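Local coordinates for protein chloramphenicol acetyltransferase (Bacteroides thetaiotaomicron, PDB 2I9D) that probably transfers an acetyl group from acetyl-CoA to a hydroxyl of chloramphenicol, the reaction that inactivates this antibiotic, at residues A[34-39]-A[210-215]; A[56-61]-A[107-112]; A[67-72]-A[202-207]; A[86-91]-A[145-150]. All blocks are in the same frame, centred on the assembly; numbering follows the deposited sequence.

Interaction 1. Residues A[34-39]-A[210-215]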
# COMPACT_ATOMS: atom_id res chain seq x y z
N SER A 34 -7.33 1.48 -5.95
CA SER A 34 -8.55 0.89 -6.49
C SER A 34 -8.42 0.83 -8.00
O SER A 34 -7.42 1.26 -8.55
CB SER A 34 -9.79 1.70 -6.05
OG SER A 34 -10.99 1.14 -6.59
N GLU A 35 -9.42 0.28 -8.68
CA GLU A 35 -9.37 0.12 -10.13
C GLU A 35 -10.57 0.79 -10.74
O GLU A 35 -11.64 0.81 -10.14
CB GLU A 35 -9.27 -1.35 -10.54
CG GLU A 35 -10.21 -2.30 -9.81
CD GLU A 35 -10.30 -3.66 -10.47
OE1 GLU A 35 -9.38 -4.50 -10.27
OE2 GLU A 35 -11.31 -3.88 -11.20
N VAL A 36 -10.37 1.41 -11.90
CA VAL A 36 -11.44 2.07 -12.60
C VAL A 36 -11.50 1.53 -14.01
O VAL A 36 -10.47 1.18 -14.62
CB VAL A 36 -11.31 3.65 -12.68
CG1 VAL A 36 -11.47 4.30 -11.31
CG2 VAL A 36 -10.02 4.10 -13.41
N GLU A 37 -12.73 1.47 -14.53
CA GLU A 37 -12.95 1.21 -15.95
C GLU A 37 -12.60 2.45 -16.71
O GLU A 37 -12.86 3.56 -16.26
CB GLU A 37 -14.41 0.85 -16.22
CG GLU A 37 -14.67 -0.61 -15.98
CD GLU A 37 -16.10 -1.02 -16.32
OE1 GLU A 37 -16.67 -0.45 -17.28
OE2 GLU A 37 -16.63 -1.91 -15.62
N CYS A 38 -11.99 2.24 -17.87
CA CYS A 38 -11.49 3.34 -18.68
C CYS A 38 -11.55 3.01 -20.18
O CYS A 38 -10.84 3.64 -20.98
CB CYS A 38 -10.06 3.69 -18.25
SG CYS A 38 -8.96 2.27 -18.21
N GLY A 39 -12.36 2.01 -20.55
CA GLY A 39 -12.54 1.61 -21.95
C GLY A 39 -13.02 2.74 -22.86
O GLY A 39 -12.51 2.91 -23.96
N LYS A 210 -15.57 6.83 -7.91
CA LYS A 210 -16.81 6.83 -8.68
C LYS A 210 -16.72 7.92 -9.75
O LYS A 210 -16.92 7.65 -10.94
CB LYS A 210 -18.03 7.05 -7.76
CG LYS A 210 -19.37 7.05 -8.46
CD LYS A 210 -19.72 5.65 -8.99
CE LYS A 210 -21.05 5.62 -9.80
NZ LYS A 210 -21.27 4.25 -10.42
N LYS A 211 -16.37 9.13 -9.33
CA LYS A 211 -16.23 10.28 -10.22
C LYS A 211 -15.18 10.09 -11.35
O LYS A 211 -15.47 10.34 -12.51
CB LYS A 211 -15.94 11.51 -9.39
CG LYS A 211 -16.30 12.83 -10.05
CD LYS A 211 -16.14 14.00 -9.07
CE LYS A 211 -17.44 14.30 -8.29
NZ LYS A 211 -18.42 15.02 -9.14
N VAL A 212 -13.98 9.61 -11.01
CA VAL A 212 -12.97 9.32 -12.03
C VAL A 212 -13.46 8.28 -13.06
O VAL A 212 -13.30 8.46 -14.27
CB VAL A 212 -11.63 8.84 -11.40
CG1 VAL A 212 -10.66 8.28 -12.46
CG2 VAL A 212 -11.00 9.97 -10.62
N GLU A 213 -14.04 7.18 -12.57
CA GLU A 213 -14.55 6.14 -13.46
C GLU A 213 -15.65 6.65 -14.40
O GLU A 213 -15.61 6.36 -15.59
CB GLU A 213 -15.03 4.92 -12.66
CG GLU A 213 -15.46 3.75 -13.55
CD GLU A 213 -15.78 2.52 -12.75
OE1 GLU A 213 -16.89 2.46 -12.18
OE2 GLU A 213 -14.93 1.60 -12.67
N ASP A 214 -16.60 7.42 -13.87
CA ASP A 214 -17.64 8.06 -14.70
C ASP A 214 -17.05 8.79 -15.91
O ASP A 214 -17.63 8.70 -16.99
CB ASP A 214 -18.55 9.02 -13.89
CG ASP A 214 -19.49 8.29 -12.91
OD1 ASP A 214 -19.64 7.04 -13.00
OD2 ASP A 214 -20.08 8.99 -12.02
N PHE A 215 -15.94 9.52 -15.74
CA PHE A 215 -15.33 10.27 -16.84
C PHE A 215 -14.66 9.34 -17.84
O PHE A 215 -14.53 9.68 -19.02
CB PHE A 215 -14.27 11.30 -16.36
CG PHE A 215 -14.78 12.36 -15.39
CD1 PHE A 215 -15.89 13.16 -15.71
CD2 PHE A 215 -14.10 12.62 -14.19
CE1 PHE A 215 -16.35 14.16 -14.81
CE2 PHE A 215 -14.55 13.61 -13.29
CZ PHE A 215 -15.69 14.38 -13.60

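Interaction 2. Residues A[56-61]-A[107-112]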
# COMPACT_ATOMS: atom_id res chain seq x y z
N TYR A 56 -6.97 10.43 -18.70
CA TYR A 56 -7.10 10.06 -17.28
C TYR A 56 -6.51 11.09 -16.33
O TYR A 56 -6.99 11.22 -15.20
CB TYR A 56 -6.67 8.61 -16.98
CG TYR A 56 -5.20 8.25 -17.13
CD1 TYR A 56 -4.23 8.71 -16.21
CD2 TYR A 56 -4.80 7.38 -18.13
CE1 TYR A 56 -2.88 8.33 -16.34
CE2 TYR A 56 -3.46 6.99 -18.27
CZ TYR A 56 -2.52 7.46 -17.37
OH TYR A 56 -1.21 7.07 -17.52
N LEU A 57 -5.52 11.85 -16.80
CA LEU A 57 -4.97 12.94 -16.01
C LEU A 57 -6.06 13.98 -15.75
O LEU A 57 -6.24 14.46 -14.61
CB LEU A 57 -3.74 13.56 -16.70
CG LEU A 57 -2.84 14.44 -15.82
CD1 LEU A 57 -2.08 13.55 -14.83
CD2 LEU A 57 -1.82 15.27 -16.66
N TYR A 58 -6.81 14.30 -16.80
CA TYR A 58 -7.94 15.20 -16.66
C TYR A 58 -9.00 14.67 -15.69
O TYR A 58 -9.47 15.40 -14.81
CB TYR A 58 -8.57 15.50 -18.02
CG TYR A 58 -9.77 16.41 -17.90
CD1 TYR A 58 -9.59 17.74 -17.56
CD2 TYR A 58 -11.06 15.93 -18.05
CE1 TYR A 58 -10.67 18.60 -17.41
CE2 TYR A 58 -12.16 16.78 -17.91
CZ TYR A 58 -11.95 18.12 -17.58
OH TYR A 58 -13.00 19.00 -17.43
N ALA A 59 -9.38 13.40 -15.89
CA ALA A 59 -10.39 12.74 -15.05
C ALA A 59 -10.05 12.87 -13.58
O ALA A 59 -10.91 13.21 -12.76
CB ALA A 59 -10.54 11.27 -15.44
N VAL A 60 -8.78 12.60 -13.25
CA VAL A 60 -8.32 12.65 -11.87
C VAL A 60 -8.34 14.10 -11.35
O VAL A 60 -8.80 14.37 -10.23
CB VAL A 60 -6.90 12.00 -11.73
CG1 VAL A 60 -6.20 12.43 -10.42
CG2 VAL A 60 -6.99 10.49 -11.83
N LEU A 61 -7.83 15.03 -12.17
CA LEU A 61 -7.72 16.44 -11.77
C LEU A 61 -9.11 17.07 -11.55
O LEU A 61 -9.32 17.84 -10.58
CB LEU A 61 -6.90 17.26 -12.79
CG LEU A 61 -6.53 18.70 -12.42
CD1 LEU A 61 -5.72 18.76 -11.13
CD2 LEU A 61 -5.78 19.35 -13.54
N TYR A 107 -5.65 23.26 -14.38
CA TYR A 107 -7.00 22.77 -14.60
C TYR A 107 -7.87 23.73 -15.47
O TYR A 107 -7.87 24.95 -15.27
CB TYR A 107 -7.67 22.48 -13.27
CG TYR A 107 -9.09 21.96 -13.39
CD1 TYR A 107 -9.37 20.75 -14.05
CD2 TYR A 107 -10.15 22.67 -12.85
CE1 TYR A 107 -10.66 20.29 -14.15
CE2 TYR A 107 -11.44 22.21 -12.94
CZ TYR A 107 -11.70 21.03 -13.60
OH TYR A 107 -13.00 20.61 -13.69
N HIS A 108 -8.60 23.16 -16.42
CA HIS A 108 -9.66 23.88 -17.13
C HIS A 108 -10.90 22.99 -17.08
O HIS A 108 -10.79 21.77 -17.30
CB HIS A 108 -9.27 24.15 -18.59
CG HIS A 108 -8.03 24.99 -18.74
ND1 HIS A 108 -7.98 26.31 -18.36
CD2 HIS A 108 -6.81 24.69 -19.24
CE1 HIS A 108 -6.77 26.79 -18.61
NE2 HIS A 108 -6.04 25.83 -19.15
N ASN A 109 -12.06 23.58 -16.82
CA ASN A 109 -13.32 22.81 -16.75
C ASN A 109 -13.78 22.23 -18.10
O ASN A 109 -14.58 21.29 -18.16
CB ASN A 109 -14.43 23.61 -16.05
CG ASN A 109 -15.69 22.77 -15.74
OD1 ASN A 109 -15.73 21.54 -15.96
ND2 ASN A 109 -16.73 23.45 -15.22
N ASP A 110 -13.22 22.77 -19.18
CA ASP A 110 -13.49 22.27 -20.52
C ASP A 110 -12.34 21.36 -20.98
O ASP A 110 -11.20 21.82 -21.12
CB ASP A 110 -13.71 23.46 -21.49
CG ASP A 110 -13.60 23.06 -22.95
OD1 ASP A 110 -14.29 22.10 -23.37
OD2 ASP A 110 -12.81 23.70 -23.69
N PHE A 111 -12.64 20.09 -21.23
CA PHE A 111 -11.59 19.14 -21.61
C PHE A 111 -10.69 19.57 -22.77
O PHE A 111 -9.48 19.42 -22.69
CB PHE A 111 -12.15 17.73 -21.87
CG PHE A 111 -11.11 16.76 -22.34
CD1 PHE A 111 -10.18 16.23 -21.45
CD2 PHE A 111 -11.02 16.41 -23.69
CE1 PHE A 111 -9.21 15.34 -21.88
CE2 PHE A 111 -10.03 15.52 -24.14
CZ PHE A 111 -9.14 14.98 -23.23
N ASP A 112 -11.28 20.07 -23.86
CA ASP A 112 -10.53 20.47 -25.04
C ASP A 112 -9.49 21.54 -24.72
O ASP A 112 -8.38 21.51 -25.24
CB ASP A 112 -11.45 20.97 -26.16
CG ASP A 112 -12.45 19.92 -26.61
OD1 ASP A 112 -12.22 18.72 -26.35
OD2 ASP A 112 -13.46 20.30 -27.24

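Interaction 3. Residues A[67-72]-A[202-207]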
# COMPACT_ATOMS: atom_id res chain seq x y z
N ILE A 67 -14.71 17.60 -5.79
CA ILE A 67 -14.99 17.13 -4.44
C ILE A 67 -14.18 17.98 -3.47
O ILE A 67 -12.96 17.83 -3.39
CB ILE A 67 -14.68 15.60 -4.27
CG1 ILE A 67 -15.46 14.78 -5.31
CG2 ILE A 67 -15.03 15.09 -2.88
CD1 ILE A 67 -14.89 13.40 -5.58
N PRO A 68 -14.84 18.90 -2.73
CA PRO A 68 -14.09 19.96 -2.05
C PRO A 68 -13.15 19.47 -0.95
O PRO A 68 -12.23 20.19 -0.58
CB PRO A 68 -15.20 20.87 -1.47
CG PRO A 68 -16.39 20.03 -1.36
CD PRO A 68 -16.30 18.99 -2.46
N GLU A 69 -13.38 18.27 -0.43
CA GLU A 69 -12.50 17.72 0.60
C GLU A 69 -11.07 17.51 0.08
O GLU A 69 -10.13 17.47 0.86
CB GLU A 69 -13.08 16.40 1.14
CG GLU A 69 -14.23 16.58 2.14
CD GLU A 69 -15.56 16.94 1.47
OE1 GLU A 69 -15.66 16.87 0.24
OE2 GLU A 69 -16.50 17.29 2.18
N PHE A 70 -10.94 17.38 -1.24
CA PHE A 70 -9.66 17.15 -1.91
C PHE A 70 -8.90 18.45 -2.21
O PHE A 70 -7.84 18.43 -2.81
CB PHE A 70 -9.86 16.30 -3.19
CG PHE A 70 -10.23 14.85 -2.89
CD1 PHE A 70 -9.25 13.85 -2.90
CD2 PHE A 70 -11.55 14.50 -2.56
CE1 PHE A 70 -9.56 12.52 -2.60
CE2 PHE A 70 -11.89 13.18 -2.25
CZ PHE A 70 -10.89 12.18 -2.27
N ARG A 71 -9.46 19.58 -1.78
CA ARG A 71 -8.89 20.90 -2.00
C ARG A 71 -8.31 21.48 -0.71
O ARG A 71 -7.74 22.58 -0.73
CB ARG A 71 -9.95 21.85 -2.58
CG ARG A 71 -10.25 21.55 -4.08
CD ARG A 71 -10.86 22.75 -4.81
NE ARG A 71 -12.29 22.58 -4.96
CZ ARG A 71 -13.22 23.14 -4.20
NH1 ARG A 71 -12.88 23.97 -3.23
NH2 ARG A 71 -14.49 22.87 -4.42
N TYR A 72 -8.50 20.76 0.40
CA TYR A 72 -8.02 21.18 1.71
C TYR A 72 -6.55 20.85 1.84
O TYR A 72 -6.12 19.73 1.47
CB TYR A 72 -8.80 20.48 2.82
CG TYR A 72 -10.18 21.07 3.08
CD1 TYR A 72 -10.43 21.81 4.23
CD2 TYR A 72 -11.22 20.90 2.14
CE1 TYR A 72 -11.70 22.35 4.45
CE2 TYR A 72 -12.47 21.44 2.34
CZ TYR A 72 -12.71 22.17 3.50
OH TYR A 72 -13.97 22.70 3.69
N GLY A 202 -13.10 7.46 4.03
CA GLY A 202 -13.49 6.45 3.06
C GLY A 202 -14.57 6.93 2.11
O GLY A 202 -14.52 6.68 0.90
N HIS A 203 -15.52 7.68 2.67
CA HIS A 203 -16.68 8.19 1.95
C HIS A 203 -16.29 9.12 0.80
O HIS A 203 -16.88 9.07 -0.29
CB HIS A 203 -17.65 8.87 2.94
CG HIS A 203 -18.67 9.75 2.29
ND1 HIS A 203 -19.84 9.26 1.75
CD2 HIS A 203 -18.71 11.10 2.12
CE1 HIS A 203 -20.55 10.26 1.26
NE2 HIS A 203 -19.88 11.39 1.46
N HIS A 204 -15.29 9.96 1.03
CA HIS A 204 -14.84 10.89 -0.02
C HIS A 204 -13.99 10.18 -1.07
O HIS A 204 -14.01 10.52 -2.25
CB HIS A 204 -14.12 12.08 0.60
CG HIS A 204 -14.88 12.67 1.74
ND1 HIS A 204 -14.52 12.46 3.06
CD2 HIS A 204 -16.01 13.42 1.77
CE1 HIS A 204 -15.39 13.08 3.84
NE2 HIS A 204 -16.29 13.67 3.08
N LEU A 205 -13.26 9.16 -0.62
CA LEU A 205 -12.50 8.31 -1.53
C LEU A 205 -13.42 7.54 -2.47
O LEU A 205 -13.14 7.41 -3.67
CB LEU A 205 -11.62 7.36 -0.73
CG LEU A 205 -10.45 8.05 -0.02
CD1 LEU A 205 -9.73 7.14 0.98
CD2 LEU A 205 -9.45 8.64 -1.03
N SER A 206 -14.53 7.03 -1.91
CA SER A 206 -15.58 6.37 -2.70
C SER A 206 -16.10 7.27 -3.83
O SER A 206 -16.12 6.87 -4.99
CB SER A 206 -16.73 6.00 -1.76
OG SER A 206 -17.36 4.82 -2.16
N LEU A 207 -16.47 8.51 -3.48
CA LEU A 207 -16.92 9.51 -4.47
C LEU A 207 -15.86 9.90 -5.46
O LEU A 207 -16.17 10.13 -6.63
CB LEU A 207 -17.38 10.81 -3.79
CG LEU A 207 -18.37 10.88 -2.64
CD1 LEU A 207 -18.68 12.35 -2.36
CD2 LEU A 207 -19.66 10.07 -2.93

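Interaction 4. Residues A[86-91]-A[145-150]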
# COMPACT_ATOMS: atom_id res chain seq x y z
N ILE A 86 -7.40 23.48 -7.99
CA ILE A 86 -6.31 22.54 -7.85
C ILE A 86 -5.73 22.26 -9.24
O ILE A 86 -6.47 21.92 -10.17
CB ILE A 86 -6.80 21.21 -7.18
CG1 ILE A 86 -7.38 21.50 -5.79
CG2 ILE A 86 -5.69 20.15 -7.11
CD1 ILE A 86 -6.44 22.26 -4.83
N ASP A 87 -4.43 22.44 -9.38
CA ASP A 87 -3.74 22.08 -10.60
C ASP A 87 -2.93 20.79 -10.44
O ASP A 87 -2.87 20.20 -9.36
CB ASP A 87 -2.86 23.21 -11.09
CG ASP A 87 -3.65 24.46 -11.46
OD1 ASP A 87 -4.77 24.36 -12.03
OD2 ASP A 87 -3.15 25.56 -11.17
N MSE A 88 -2.35 20.35 -11.55
CA MSE A 88 -1.68 19.06 -11.62
C MSE A 88 -0.17 19.23 -11.75
O MSE A 88 0.31 20.00 -12.58
CB MSE A 88 -2.20 18.25 -12.83
CG MSE A 88 -1.46 16.93 -13.10
SE MSE A 88 -1.71 15.57 -11.64
CE MSE A 88 -3.60 15.06 -11.99
N LEU A 89 0.57 18.50 -10.91
CA LEU A 89 1.97 18.22 -11.16
C LEU A 89 2.06 16.79 -11.67
O LEU A 89 1.35 15.91 -11.20
CB LEU A 89 2.83 18.34 -9.90
CG LEU A 89 2.98 19.70 -9.23
CD1 LEU A 89 4.04 19.63 -8.16
CD2 LEU A 89 3.32 20.83 -10.22
N SER A 90 2.95 16.55 -12.62
CA SER A 90 3.18 15.21 -13.06
C SER A 90 4.61 15.04 -13.59
O SER A 90 5.10 15.90 -14.34
CB SER A 90 2.11 14.78 -14.12
OG SER A 90 2.33 13.43 -14.52
N PRO A 91 5.28 13.93 -13.20
CA PRO A 91 6.61 13.60 -13.74
C PRO A 91 6.56 13.02 -15.17
O PRO A 91 6.35 11.80 -15.38
CB PRO A 91 7.17 12.57 -12.73
CG PRO A 91 5.97 11.95 -12.07
CD PRO A 91 4.83 12.97 -12.16
N GLY A 145 -1.88 24.15 -3.67
CA GLY A 145 -3.15 23.93 -4.37
C GLY A 145 -2.93 23.10 -5.61
O GLY A 145 -3.17 23.56 -6.76
N LEU A 146 -2.46 21.89 -5.37
CA LEU A 146 -2.02 20.97 -6.41
C LEU A 146 -2.26 19.52 -5.99
O LEU A 146 -2.37 19.23 -4.82
CB LEU A 146 -0.50 21.13 -6.64
CG LEU A 146 0.02 22.46 -7.17
CD1 LEU A 146 1.40 22.65 -6.61
CD2 LEU A 146 0.00 22.48 -8.70
N ILE A 147 -2.31 18.62 -6.97
CA ILE A 147 -2.15 17.18 -6.72
C ILE A 147 -1.05 16.75 -7.66
O ILE A 147 -0.63 17.54 -8.51
CB ILE A 147 -3.45 16.34 -6.89
CG1 ILE A 147 -4.05 16.50 -8.31
CG2 ILE A 147 -4.46 16.76 -5.84
CD1 ILE A 147 -5.19 15.48 -8.65
N LEU A 148 -0.52 15.54 -7.47
CA LEU A 148 0.60 15.06 -8.29
C LEU A 148 0.32 13.63 -8.67
O LEU A 148 -0.03 12.82 -7.80
CB LEU A 148 1.96 15.17 -7.58
CG LEU A 148 3.18 14.61 -8.37
CD1 LEU A 148 4.47 15.38 -8.04
CD2 LEU A 148 3.35 13.07 -8.14
N LEU A 149 0.46 13.33 -9.95
CA LEU A 149 0.18 12.00 -10.42
C LEU A 149 1.37 11.51 -11.22
O LEU A 149 1.88 12.20 -12.11
CB LEU A 149 -1.14 11.91 -11.22
CG LEU A 149 -1.54 10.50 -11.70
CD1 LEU A 149 -3.05 10.34 -11.76
CD2 LEU A 149 -0.92 10.20 -13.10
N SER A 150 1.80 10.31 -10.87
CA SER A 150 2.92 9.66 -11.55
C SER A 150 2.40 8.43 -12.33
O SER A 150 1.76 7.57 -11.75
CB SER A 150 3.97 9.29 -10.51
OG SER A 150 4.90 8.40 -11.09

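Interaction 1. Residues A[34-39]-A[210-215]
Glu213, on the helix 202-216, reaches across to Val36 and Glu37 with every atom of its side chain except OE1. Its CB lies against the valine branch, 3.9 Å from Val36 CG1. CG, anti to the backbone N (chi1 -175°), then lies 3.7 Å from Glu37 N. CD stays near the same peptide, and OE2 accepts a hydrogen bond from Glu37 N at 2.9 Å through its anti lone pair, nearly straight at 171°. OE2 also lies 3.5 Å from Val36 CA. A long acid suits this place because its CB packs on valine, its CG lies by the Glu37 backbone and its tip serves a backbone N-H. Ser34, Val36 and Cys38 pair their backbones with strand 186-196, so the N-H of Glu37 is on the other edge of the strand and needs a different acceptor. Deeper in, Val36 CG1 meets Val212 CG1 at 4.2 Å, two branched side chains closing the buried side. The carboxylate of Glu37 leans elsewhere, in a long, weak ion pair with Arg186. The axes of segments 34-37 and 210-215 approach to 7.3 Å at 27°, the C-terminal helix lying alongside an outermost strand of the sheet in the alpha/beta fold of chloramphenicol acetyltransferases.

Interaction 2. Residues A[56-61]-A[107-112]
Tyr58 of helix 52-66 inserts its ring between Tyr107 and Phe111, and the three make an aromatic cluster that ties this helix to the start of helix 111-124. Phe111 presents its edge to a face of Tyr58 in an offset edge-to-face pair, centroids 5.3 Å apart and planes at 69°, with Phe111 CD1 only 3.5 Å from Tyr58 CD2. The Tyr107 ring is nearly parallel to that of Tyr58 but slid aside, the two touching through their CE1 atoms at 3.7 Å. At the rim of Tyr58 and in its plane, His108 O comes within 3.2 Å of CE1. A tyrosine suits the spot because its ring can be buried while its OH reaches polar groups, lying 2.9 Å from Asn109 O and hydrogen-bonded to Arg62. An alanine here would probably open a gap between Tyr107 and Phe111 and leave Arg62 without its hydroxyl partner. Further out, Leu61 CD2 packs 3.7 Å from Tyr107 CB, a branched chain filling the next helical turn. His55 meets the Phe111 ring and Phe114 that of Tyr58. Asp110 N-caps helix 111-124, its OD2 also bonded to Thr113 OG1, and Tyr107 is positioned by its backbone N, hydrogen-bonded to Asp87 OD1.

Interaction 3. Residues A[67-72]-A[202-207]
Ile67 leads the contact with Leu207, stepping out of helix 52-66 toward the helix 202-216. Its CD1, carried outward by an extended second torsion (chi2 159°), touches the backbone of Leu207 at the carbonyl C, 3.6 Å away, and Leu207 CB at 4.0 Å. An apolar chain ending in a single methyl fits such a place, since it can lie against a helix backbone without bringing in a polar group. From here the chain winds into a short 3-10 turn, with Phe70 N bonded to Ile67 O, and that turn presents Glu69 and Phe70 together. Glu69 bends at chi2 (77°) and sets its CG over a face of the His204 ring, a CH-pi contact of 3.8 Å from CG to the ring centroid. Its carboxylate stacks almost flat on the same ring, planes 17° apart, and makes no hydrogen bond with it. The opposite face of the imidazole carries His203 CD2. His204 ND1 accepts a hydrogen bond from the backbone N of Asp201, which would hold the ring's rotation.

This helix follows closely on His197, the predicted proton acceptor; the side chain of Leu205 is about 7 Å from the side chain of His197 and packs on Leu155 of the second subunit. In trimeric chloramphenicol acetyltransferases the active sites lie at just such subunit interfaces. Phe70 brings its ring edge to the same helix turn: CE2 approaches His204 O to 3.4 Å, near the ring plane, and CZ meets Leu205 CD2 at 4.0 Å, while Phe208 stacks on the ring.

Interaction 4. Residues A[86-91]-A[145-150]
Asp87, Met88 and Leu89 pair in register with Leu146, Ile147 and Leu148 as neighbouring parallel strands, and the middle is tightly knit. Leu89 N gives Ile147 O a bond of 2.8 Å, and Leu89 O takes Leu149 N at 3.0 Å. On the face under helix 52-66, the selenomethionine at Met88 curls back so that SE lies 3.7 Å from Leu149 CB and CE 3.7 Å from Ile147 CD1; a flexible chain can fill the space between two branched ones. The other face holds Leu89 against Leu146, CD2 to CD2 at 4.0 Å, with Leu148 beside them. The looser, partly exposed side is at Asp87, Pro91 and Ser150. Pro91 CG rests 3.7 Å from Ser150 CB and its CD 3.0 Å from Leu149 O, while the Asp87 carboxylate makes a salt bridge with Arg104 and serves Tyr107. Proline has no N-H for Leu149 O, and Ser90 makes up for it: its OG, anti to the backbone N (chi1 -178°), donates to that oxygen at 2.7 Å. An alanine at Ser90 would probably leave Leu149 O without a hydrogen-bond donor from this strand. A side-chain hydroxyl thus continues the backbone bonding where the proline would interrupt it.

In the fold
Interactions 1 and 4 join the same six-stranded mixed sheet, interaction 1 at an outermost strand, 29-37, and interaction 4 between the inner strands 87-93 and 146-151, their centres about 18 Å apart. Helix 202-216 serves interactions 1 and 3; helix 52-66 carries interaction 2 and runs into the turn of interaction 3. The two helices meet where Phe215 and Val212 pack on Ala59. Interaction 2, centred about 12 Å from interaction 4, touches it, and Arg71 packs on Ile86 between interactions 3 and 4. Along the chain, interaction 1 spans all the others, bringing distant strand 29-37 and helix 202-216 together; interaction 4 falls within the span of interaction 3, and interaction 2 alternates with both. Interactions 1 and 3 also touch the second subunit.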